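Local coordinates for protein cryptochrome DASH (Arabidopsis thaliana, PDB 2J4D) that repairs cyclobutane pyrimidine dimers in single-stranded DNA as a flavoprotein with a folate light antenna, and may also serve as a photoreceptor, at residues A[95-100]-A[292-297]. Residues are numbered along the deposited sequence; the frame is centred on the assembly and turned at random.
Sequences GGFLME and LAFGCI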
ATOM      1  N   GLY A  95      -4.169  -7.780  -8.106  1.00 16.90           N
ATOM      2  CA  GLY A  95      -3.377  -8.833  -8.708  1.00 14.97           C
ATOM      3  C   GLY A  95      -2.730  -8.336  -9.992  1.00 17.57           C
ATOM      4  O   GLY A  95      -1.562  -8.607 -10.262  1.00 17.22           O
ATOM      5  N   GLY A  96      -3.493  -7.607 -10.798  1.00 17.83           N
ATOM      6  CA  GLY A  96      -2.949  -7.079 -12.039  1.00 17.76           C
ATOM      7  C   GLY A  96      -1.821  -6.092 -11.768  1.00 18.32           C
ATOM      8  O   GLY A  96      -0.809  -6.077 -12.470  1.00 15.93           O
ATOM      9  N   PHE A  97      -1.999  -5.261 -10.749  1.00 18.03           N
ATOM     10  CA  PHE A  97      -0.984  -4.276 -10.378  1.00 18.91           C
ATOM     11  C   PHE A  97       0.284  -5.017  -9.919  1.00 18.02           C
ATOM     12  O   PHE A  97       1.402  -4.632 -10.275  1.00 17.47           O
ATOM     13  CB  PHE A  97      -1.531  -3.377  -9.260  1.00 15.94           C
ATOM     14  CG  PHE A  97      -0.643  -2.206  -8.918  1.00 19.00           C
ATOM     15  CD1 PHE A  97      -0.746  -0.999  -9.622  1.00 20.68           C
ATOM     16  CD2 PHE A  97       0.262  -2.293  -7.867  1.00 18.95           C
ATOM     17  CE1 PHE A  97       0.035   0.107  -9.276  1.00 19.40           C
ATOM     18  CE2 PHE A  97       1.060  -1.188  -7.505  1.00 20.97           C
ATOM     19  CZ  PHE A  97       0.945   0.014  -8.209  1.00 19.39           C
ATOM     20  N   LEU A  98       0.116  -6.089  -9.142  1.00 18.94           N
ATOM     21  CA  LEU A  98       1.271  -6.871  -8.690  1.00 17.18           C
ATOM     22  C   LEU A  98       2.078  -7.409  -9.873  1.00 19.21           C
ATOM     23  O   LEU A  98       3.306  -7.328  -9.875  1.00 18.31           O
ATOM     24  CB  LEU A  98       0.834  -8.056  -7.807  1.00 17.41           C
ATOM     25  CG  LEU A  98       1.889  -9.158  -7.577  1.00 18.65           C
ATOM     26  CD1 LEU A  98       3.112  -8.580  -6.878  1.00 17.07           C
ATOM     27  CD2 LEU A  98       1.298 -10.281  -6.721  1.00 20.61           C
ATOM     28  N   MET A  99       1.403  -7.961 -10.883  1.00 17.84           N
ATOM     29  CA  MET A  99       2.132  -8.501 -12.032  1.00 20.76           C
ATOM     30  C   MET A  99       2.965  -7.411 -12.706  1.00 18.61           C
ATOM     31  O   MET A  99       4.118  -7.645 -13.070  1.00 19.99           O
ATOM     32  CB  MET A  99       1.177  -9.144 -13.054  1.00 19.81           C
ATOM     33  CG  MET A  99       0.361 -10.320 -12.500  1.00 21.74           C
ATOM     34  SD  MET A  99       1.366 -11.545 -11.587  1.00 31.65           S
ATOM     35  CE  MET A  99       0.349 -11.859 -10.186  1.00 33.22           C
ATOM     36  N   GLU A 100       2.389  -6.226 -12.882  1.00 18.61           N
ATOM     37  CA  GLU A 100       3.142  -5.134 -13.491  1.00 18.98           C
ATOM     38  C   GLU A 100       4.355  -4.798 -12.619  1.00 20.90           C
ATOM     39  O   GLU A 100       5.431  -4.509 -13.143  1.00 16.38           O
ATOM     40  CB  GLU A 100       2.248  -3.900 -13.687  1.00 18.97           C
ATOM     41  CG  GLU A 100       1.100  -4.168 -14.660  1.00 25.62           C
ATOM     42  CD  GLU A 100       0.233  -2.954 -14.941  1.00 25.65           C
ATOM     43  OE1 GLU A 100      -0.210  -2.285 -13.986  1.00 31.09           O
ATOM     44  OE2 GLU A 100      -0.022  -2.679 -16.132  1.00 33.20           O
ATOM     45  N   LEU A 292       3.523   2.647  -2.506  1.00 14.44           N
ATOM     46  CA  LEU A 292       4.075   2.528  -1.162  1.00 15.61           C
ATOM     47  C   LEU A 292       3.712   1.164  -0.582  1.00 18.12           C
ATOM     48  O   LEU A 292       4.543   0.509   0.053  1.00 15.04           O
ATOM     49  CB  LEU A 292       3.538   3.643  -0.251  1.00 15.91           C
ATOM     50  CG  LEU A 292       4.225   5.001  -0.450  1.00 15.51           C
ATOM     51  CD1 LEU A 292       3.426   6.105   0.216  1.00 17.87           C
ATOM     52  CD2 LEU A 292       5.649   4.923   0.122  1.00 19.44           C
ATOM     53  N   ALA A 293       2.479   0.722  -0.815  1.00 13.42           N
ATOM     54  CA  ALA A 293       2.019  -0.568  -0.290  1.00 16.19           C
ATOM     55  C   ALA A 293       2.861  -1.731  -0.810  1.00 15.45           C
ATOM     56  O   ALA A 293       3.199  -2.655  -0.066  1.00 15.96           O
ATOM     57  CB  ALA A 293       0.547  -0.784  -0.644  1.00 12.93           C
ATOM     58  N   PHE A 294       3.207  -1.688  -2.087  1.00 15.26           N
ATOM     59  CA  PHE A 294       4.026  -2.740  -2.669  1.00 17.41           C
ATOM     60  C   PHE A 294       5.520  -2.500  -2.491  1.00 16.79           C
ATOM     61  O   PHE A 294       6.344  -3.335  -2.882  1.00 15.36           O
ATOM     62  CB  PHE A 294       3.692  -2.893  -4.150  1.00 18.83           C
ATOM     63  CG  PHE A 294       2.514  -3.781  -4.403  1.00 18.63           C
ATOM     64  CD1 PHE A 294       2.679  -5.162  -4.465  1.00 19.07           C
ATOM     65  CD2 PHE A 294       1.239  -3.244  -4.539  1.00 16.97           C
ATOM     66  CE1 PHE A 294       1.586  -6.000  -4.659  1.00 19.36           C
ATOM     67  CE2 PHE A 294       0.136  -4.068  -4.734  1.00 19.58           C
ATOM     68  CZ  PHE A 294       0.308  -5.452  -4.795  1.00 18.51           C
ATOM     69  N   GLY A 295       5.869  -1.361  -1.901  1.00 15.52           N
ATOM     70  CA  GLY A 295       7.271  -1.040  -1.705  1.00 15.03           C
ATOM     71  C   GLY A 295       7.982  -0.664  -3.000  1.00 16.91           C
ATOM     72  O   GLY A 295       9.208  -0.804  -3.088  1.00 17.11           O
ATOM     73  N   CYS A 296       7.224  -0.209  -4.003  1.00 15.58           N
ATOM     74  CA  CYS A 296       7.789   0.228  -5.287  1.00 17.76           C
ATOM     75  C   CYS A 296       8.546   1.537  -5.083  1.00 16.64           C
ATOM     76  O   CYS A 296       9.458   1.863  -5.843  1.00 14.80           O
ATOM     77  CB  CYS A 296       6.696   0.435  -6.335  1.00 19.02           C
ATOM     78  SG  CYS A 296       5.907  -1.093  -6.858  1.00 20.90           S
ATOM     79  N   ILE A 297       8.125   2.299  -4.079  1.00 16.35           N
ATOM     80  CA  ILE A 297       8.801   3.544  -3.700  1.00 17.06           C
ATOM     81  C   ILE A 297       8.828   3.547  -2.176  1.00 19.13           C
ATOM     82  O   ILE A 297       8.056   2.832  -1.526  1.00 16.46           O
ATOM     83  CB  ILE A 297       8.081   4.836  -4.196  1.00 16.66           C
ATOM     84  CG1 ILE A 297       6.647   4.881  -3.660  1.00 20.05           C
ATOM     85  CG2 ILE A 297       8.150   4.924  -5.727  1.00 17.79           C
ATOM     86  CD1 ILE A 297       5.891   6.152  -4.024  1.00 19.28           C
TER
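With CG anti to the carbonyl carbon (chi1 -85°), Phe294 reaches out from the end of helix 289-293 toward helix 92-111, where Phe97, its own CG anti to the backbone N (chi1 -172°), extends to meet it. The two side chains run past each other in opposite senses, and the rings meet obliquely, centroids 5.5 Å apart and planes at 45°. Phe97 offers its edge: CD2 lies 3.6 Å from CD2 of Phe294, and CE2 of Phe97 is just as near that same atom. Leu98 meets another part of the same ring, at CE1 and CZ, from the same side as Phe97, crossing it at about a right angle. There CD1 of Leu98 stands 3.7 Å from CE1 of Phe294, while CB of Leu98 comes within 4.0 Å of CZ of Phe294. The Phe294 ring thus lies over two successive residues of helix 92-111, a small example of how domains are joined by apolar contact. In this class-1 photolyase fold, helix 92-111 belongs to the N-terminal alpha/beta domain with its parallel sheet, whereas 292-297 comes from the helical FAD-binding part. Leu292, two residues before Phe294, touches the FAD. Gly295 ends helix 289-293 in a Schellman motif, its positive phi (72°) turning the chain just after the aromatic residue. Trp291 meets the Phe97 ring edge-to-face, Tyr72 and Leu74 of strand 67-74 back Leu98, and all three touching side chains are buried. An alanine in place of Phe294 is likely to open a gap between the two segments, depriving the edge of Phe97 and the CD1 methyl of Leu98 of their shared aromatic partner. Backbone hydrogen bonding between Phe294 and Leu50 adds a polar link to the loop that holds Asn48, which also touches the phenyl side chain.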